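Local coordinates for protein phosphatase Slingshot homolog 2 (Homo sapiens, PDB 2NT2), which removes phosphate from cofilin through its dual-specificity phosphatase catalytic domain, activating it to bind and disassemble actin filaments, at residues 6-11 against 101-106; 31-36 against 46-51. The protein carries 1 engineered substitution. All coordinates share one frame; numbering follows the deposited sequence.

Contact 1: 6-11 against 101-106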
# COMPACT_ATOMS: atom_id res chain seq x y z
N GLN A 6 8.62 4.04 5.71
CA GLN A 6 8.57 2.71 6.29
C GLN A 6 7.42 2.63 7.29
O GLN A 6 7.38 3.38 8.26
CB GLN A 6 9.89 2.33 6.98
CG GLN A 6 10.02 0.82 7.18
CD GLN A 6 11.40 0.37 7.61
OE1 GLN A 6 12.25 1.16 8.00
NE2 GLN A 6 11.63 -0.93 7.52
N ILE A 7 6.50 1.70 7.05
CA ILE A 7 5.37 1.58 7.97
C ILE A 7 5.48 0.34 8.83
O ILE A 7 5.14 0.34 10.02
CB ILE A 7 4.04 1.60 7.21
CG1 ILE A 7 3.95 2.77 6.21
CG2 ILE A 7 2.87 1.62 8.17
CD1 ILE A 7 4.21 4.12 6.86
N PHE A 8 5.96 -0.74 8.22
CA PHE A 8 6.28 -1.95 8.97
C PHE A 8 7.66 -2.44 8.57
O PHE A 8 8.23 -1.83 7.67
CB PHE A 8 5.21 -3.02 8.77
CG PHE A 8 3.87 -2.56 9.31
CD1 PHE A 8 2.77 -2.48 8.48
CD2 PHE A 8 3.73 -2.21 10.65
CE1 PHE A 8 1.54 -2.06 8.96
CE2 PHE A 8 2.51 -1.78 11.14
CZ PHE A 8 1.42 -1.71 10.29
N GLU A 9 8.16 -3.47 9.25
CA GLU A 9 9.48 -4.00 8.93
C GLU A 9 9.59 -4.26 7.42
O GLU A 9 10.59 -3.91 6.80
CB GLU A 9 9.79 -5.27 9.72
CG GLU A 9 10.14 -6.49 8.90
CD GLU A 9 11.61 -6.61 8.55
OE1 GLU A 9 12.17 -7.71 8.69
OE2 GLU A 9 12.21 -5.60 8.10
N HIS A 10 8.51 -4.82 6.88
CA HIS A 10 8.47 -5.26 5.50
C HIS A 10 7.62 -4.39 4.60
O HIS A 10 7.26 -4.81 3.49
CB HIS A 10 7.95 -6.71 5.46
CG HIS A 10 6.55 -6.83 5.98
ND1 HIS A 10 6.18 -6.44 7.25
CD2 HIS A 10 5.42 -7.29 5.39
CE1 HIS A 10 4.88 -6.67 7.42
NE2 HIS A 10 4.40 -7.18 6.30
N VAL A 11 7.27 -3.17 5.02
CA VAL A 11 6.32 -2.38 4.23
C VAL A 11 6.75 -0.92 4.12
O VAL A 11 6.96 -0.25 5.13
CB VAL A 11 4.89 -2.41 4.81
CG1 VAL A 11 3.95 -1.53 4.00
CG2 VAL A 11 4.35 -3.83 4.88
N ALA A 101 -5.48 -0.80 5.37
CA ALA A 101 -6.25 -2.03 5.34
C ALA A 101 -5.39 -3.23 5.70
O ALA A 101 -5.83 -4.11 6.44
CB ALA A 101 -6.87 -2.24 3.96
N TYR A 102 -4.18 -3.30 5.16
CA TYR A 102 -3.32 -4.44 5.48
C TYR A 102 -3.05 -4.52 6.99
O TYR A 102 -3.12 -5.60 7.58
CB TYR A 102 -2.00 -4.36 4.71
CG TYR A 102 -0.99 -5.39 5.15
CD1 TYR A 102 -1.10 -6.72 4.75
CD2 TYR A 102 0.09 -5.05 5.96
CE1 TYR A 102 -0.19 -7.67 5.14
CE2 TYR A 102 1.01 -6.00 6.36
CZ TYR A 102 0.87 -7.31 5.95
OH TYR A 102 1.80 -8.24 6.34
N ALA A 103 -2.76 -3.38 7.60
CA ALA A 103 -2.49 -3.30 9.03
C ALA A 103 -3.69 -3.73 9.86
O ALA A 103 -3.56 -4.45 10.86
CB ALA A 103 -2.05 -1.90 9.41
N MET A 104 -4.89 -3.32 9.46
CA MET A 104 -6.12 -3.77 10.12
C MET A 104 -6.20 -5.29 10.08
O MET A 104 -6.38 -5.96 11.09
CB MET A 104 -7.34 -3.19 9.41
CG MET A 104 -7.63 -1.73 9.68
SD MET A 104 -8.83 -1.02 8.53
CE MET A 104 -10.32 -1.90 8.98
N LYS A 105 -6.07 -5.83 8.87
CA LYS A 105 -6.12 -7.27 8.67
C LYS A 105 -4.99 -7.99 9.41
O LYS A 105 -5.22 -8.92 10.18
CB LYS A 105 -6.04 -7.60 7.18
CG LYS A 105 -6.32 -9.07 6.90
CD LYS A 105 -6.97 -9.28 5.54
CE LYS A 105 -6.75 -10.71 5.06
NZ LYS A 105 -7.18 -11.70 6.09
N GLU A 106 -3.76 -7.55 9.16
CA GLU A 106 -2.56 -8.23 9.63
C GLU A 106 -2.42 -8.19 11.14
O GLU A 106 -2.21 -9.24 11.77
CB GLU A 106 -1.33 -7.62 8.96
CG GLU A 106 0.01 -8.21 9.35
CD GLU A 106 0.14 -9.69 9.09
OE1 GLU A 106 0.16 -10.14 7.93
OE2 GLU A 106 0.22 -10.44 10.09
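His10 and Tyr102 meet tip to tip where the turn after the edge strand 5-8 comes down on helix 94-107, part of the helical layer packed on the central sheet of the dual-specificity phosphatase fold. The turn, a type I turn from Phe8 to Val11, closes on a classic beta bulge in which Ile7 and Phe8 both face Val11, whose O accepts from both backbone nitrogens.

One polar link spans the contact. His10 NE2 and Tyr102 OH lie 2.8 Å apart in a nearly straight hydrogen bond (162°) that either side could donate, with the hydroxyl in the plane of the imidazole at its edge. The first torsion of His10 (chi1 63°) sets CG between the backbone N and the carbonyl carbon, and from there the ring reaches toward the helix. The two rings meet rim to rim, their planes 70° apart. Val11 CG2 sits 3.6 Å above the centre of the imidazole, and Glu106 CB lies against one face of the phenol, so each ring of the pair has a neighbour from its own segment against one face.

The apolar part lies beside this bond and is buried. Val11 CG2 also reaches Tyr102 CE2 at 4.2 Å, while Phe8 turns its ring edge to the helix. Beyond the two segments, Tyr107 packs edge-to-face with Phe8, the ring of Tyr117 also meets it, and Tyr71 of helix 67-79 meets the ring of Tyr102. On the helix, the methyl CB of Ala103 touches the Phe8 rim near the ring plane, 3.6 Å from both CE1 and CZ.

Contact 2: 31-36 against 46-51; sequences RYILNV and GVFEYH
The Phe48 ring has Val47 CG1 over one face, offset toward the rim, and Arg31 CA at its edge, 3.6 Å from CD2. Ile33 CD1 approaches the same ring obliquely, 3.7 Å from CG. The guanidinium of Arg31 takes Val47 O at its own edge: NH2 donates to this carbonyl at 3.3 Å, within the guanidinium plane but above that of the carbonyl. Bends at chi2 and chi3 fold the arginine chain back, although its CB points away from 46-51. The Tyr32 ring and the Glu49 carboxylate run side by side with planes 65° apart, CE2 lying 3.9 Å from OE2.

The backbones form a parallel ladder, strand 30-35 against the edge strand 49-52 of the phosphatase sheet. Glu49 N donates to Arg31 O, Ile33 N to Glu49 O, His51 N to Ile33 O and Asn35 N to His51 O. Tyr32, Leu34, Glu49 and His51 share one face, where Leu34 CD1 lies 4.0 Å from His51 CB and helix 67-79 packs.

On the other face Ile33 and Tyr50 lie side by side. Ile33 CG1 is anti to the carbonyl carbon (chi1 -56°), and CD1 extends beyond it to lie 3.3 Å from Tyr50 CE2; Leu25 of helix 22-27 also touches Ile33. An alanine at Ile33 would probably open a gap between the Phe48 and Tyr50 rings and leave both freer to shift. Tyr50 OH bonds to the backbone N of Phe44. Asn35, whose side chain is about 6 Å from that of the engineered Ser88 at the phosphocysteine position, is held by Thr37 OG1 at OD1 and by Ile40 O at ND2.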
# COMPACT_ATOMS: atom_id res chain seq x y z
N ARG A 31 12.38 -5.62 -2.67
CA ARG A 31 12.47 -6.50 -3.84
C ARG A 31 11.07 -6.76 -4.41
O ARG A 31 10.94 -7.28 -5.52
CB ARG A 31 13.15 -7.83 -3.53
CG ARG A 31 14.24 -7.79 -2.48
CD ARG A 31 15.58 -7.33 -3.01
NE ARG A 31 15.60 -7.05 -4.44
CZ ARG A 31 16.68 -6.67 -5.11
NH1 ARG A 31 17.84 -6.54 -4.49
NH2 ARG A 31 16.60 -6.44 -6.42
N TYR A 32 10.07 -6.41 -3.62
CA TYR A 32 8.68 -6.53 -4.01
C TYR A 32 8.07 -5.13 -4.15
O TYR A 32 8.31 -4.26 -3.32
CB TYR A 32 7.88 -7.33 -2.97
CG TYR A 32 8.36 -8.74 -2.76
CD1 TYR A 32 9.36 -9.02 -1.84
CD2 TYR A 32 7.81 -9.79 -3.49
CE1 TYR A 32 9.81 -10.31 -1.63
CE2 TYR A 32 8.26 -11.09 -3.28
CZ TYR A 32 9.25 -11.34 -2.36
OH TYR A 32 9.69 -12.63 -2.17
N ILE A 33 7.28 -4.94 -5.19
CA ILE A 33 6.63 -3.64 -5.37
C ILE A 33 5.15 -3.81 -5.68
O ILE A 33 4.79 -4.43 -6.68
CB ILE A 33 7.29 -2.81 -6.48
CG1 ILE A 33 8.79 -2.58 -6.28
CG2 ILE A 33 6.57 -1.48 -6.64
CD1 ILE A 33 9.42 -1.81 -7.43
N LEU A 34 4.34 -3.25 -4.80
CA LEU A 34 2.90 -3.15 -4.95
C LEU A 34 2.53 -1.79 -5.55
O LEU A 34 2.55 -0.75 -4.88
CB LEU A 34 2.19 -3.37 -3.62
CG LEU A 34 0.66 -3.47 -3.66
CD1 LEU A 34 0.20 -4.37 -4.79
CD2 LEU A 34 0.14 -3.96 -2.32
N ASN A 35 2.25 -1.83 -6.84
CA ASN A 35 1.89 -0.68 -7.64
C ASN A 35 0.37 -0.56 -7.76
O ASN A 35 -0.23 -1.24 -8.59
CB ASN A 35 2.54 -0.81 -9.02
CG ASN A 35 2.33 0.40 -9.89
OD1 ASN A 35 1.48 1.24 -9.59
ND2 ASN A 35 3.12 0.48 -10.96
N VAL A 36 -0.22 0.28 -6.93
CA VAL A 36 -1.66 0.46 -6.83
C VAL A 36 -2.15 1.54 -7.78
O VAL A 36 -2.81 2.51 -7.37
CB VAL A 36 -2.07 0.84 -5.38
CG1 VAL A 36 -3.56 0.60 -5.18
CG2 VAL A 36 -1.26 0.03 -4.38
N GLY A 46 12.41 -7.17 -13.97
CA GLY A 46 13.68 -7.88 -14.05
C GLY A 46 14.57 -7.56 -12.86
O GLY A 46 15.58 -8.23 -12.61
N VAL A 47 14.19 -6.53 -12.11
CA VAL A 47 14.85 -6.19 -10.85
C VAL A 47 13.92 -6.52 -9.69
O VAL A 47 14.34 -7.09 -8.69
CB VAL A 47 15.23 -4.70 -10.79
CG1 VAL A 47 16.00 -4.40 -9.51
CG2 VAL A 47 16.06 -4.31 -12.01
N PHE A 48 12.65 -6.14 -9.83
CA PHE A 48 11.69 -6.36 -8.76
C PHE A 48 10.48 -7.17 -9.21
O PHE A 48 10.06 -7.09 -10.36
CB PHE A 48 11.23 -5.03 -8.17
CG PHE A 48 12.35 -4.08 -7.81
CD1 PHE A 48 12.77 -3.11 -8.70
CD2 PHE A 48 12.98 -4.15 -6.58
CE1 PHE A 48 13.78 -2.23 -8.38
CE2 PHE A 48 14.00 -3.28 -6.24
CZ PHE A 48 14.40 -2.32 -7.14
N GLU A 49 9.94 -7.94 -8.27
CA GLU A 49 8.68 -8.64 -8.41
C GLU A 49 7.51 -7.67 -8.21
O GLU A 49 7.42 -7.05 -7.15
CB GLU A 49 8.61 -9.76 -7.37
CG GLU A 49 8.54 -11.15 -7.96
CD GLU A 49 7.52 -12.01 -7.23
OE1 GLU A 49 6.32 -11.65 -7.21
OE2 GLU A 49 7.92 -13.05 -6.67
N TYR A 50 6.65 -7.57 -9.20
CA TYR A 50 5.57 -6.60 -9.22
C TYR A 50 4.19 -7.23 -9.02
O TYR A 50 3.95 -8.36 -9.45
CB TYR A 50 5.56 -5.81 -10.53
CG TYR A 50 6.66 -4.77 -10.60
CD1 TYR A 50 7.85 -5.07 -11.25
CD2 TYR A 50 6.52 -3.52 -10.01
CE1 TYR A 50 8.86 -4.13 -11.32
CE2 TYR A 50 7.53 -2.59 -10.08
CZ TYR A 50 8.70 -2.90 -10.74
OH TYR A 50 9.72 -1.98 -10.82
N HIS A 51 3.31 -6.46 -8.40
CA HIS A 51 1.88 -6.75 -8.37
C HIS A 51 1.10 -5.46 -8.63
O HIS A 51 1.35 -4.43 -8.02
CB HIS A 51 1.45 -7.37 -7.04
CG HIS A 51 0.09 -8.02 -7.12
ND1 HIS A 51 -0.08 -9.36 -7.38
CD2 HIS A 51 -1.16 -7.52 -6.98
CE1 HIS A 51 -1.36 -9.66 -7.40
NE2 HIS A 51 -2.04 -8.56 -7.16

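How the contacts relate
Contact 2 is nested along the chain within the loop that contact 1 closes: 31-36 and 46-51 both fall between 6-11 and 101-106. The centres lie 16 Å apart and the nearest atoms about 7 Å apart, without touching. Both draw on the same five-stranded mixed sheet, from its opposite edges: contact 1 joins strand 5-8 and its turn to a helix, whereas contact 2 pairs strand 30-35 with the outermost strand 49-52. Strand 83-87 lies between them, and helix 67-79 touches side chains of both. Contact 1 thus joins one edge of the sheet to the helical layer, and contact 2 completes its other edge; of the two, only contact 2 comes near the active-site position.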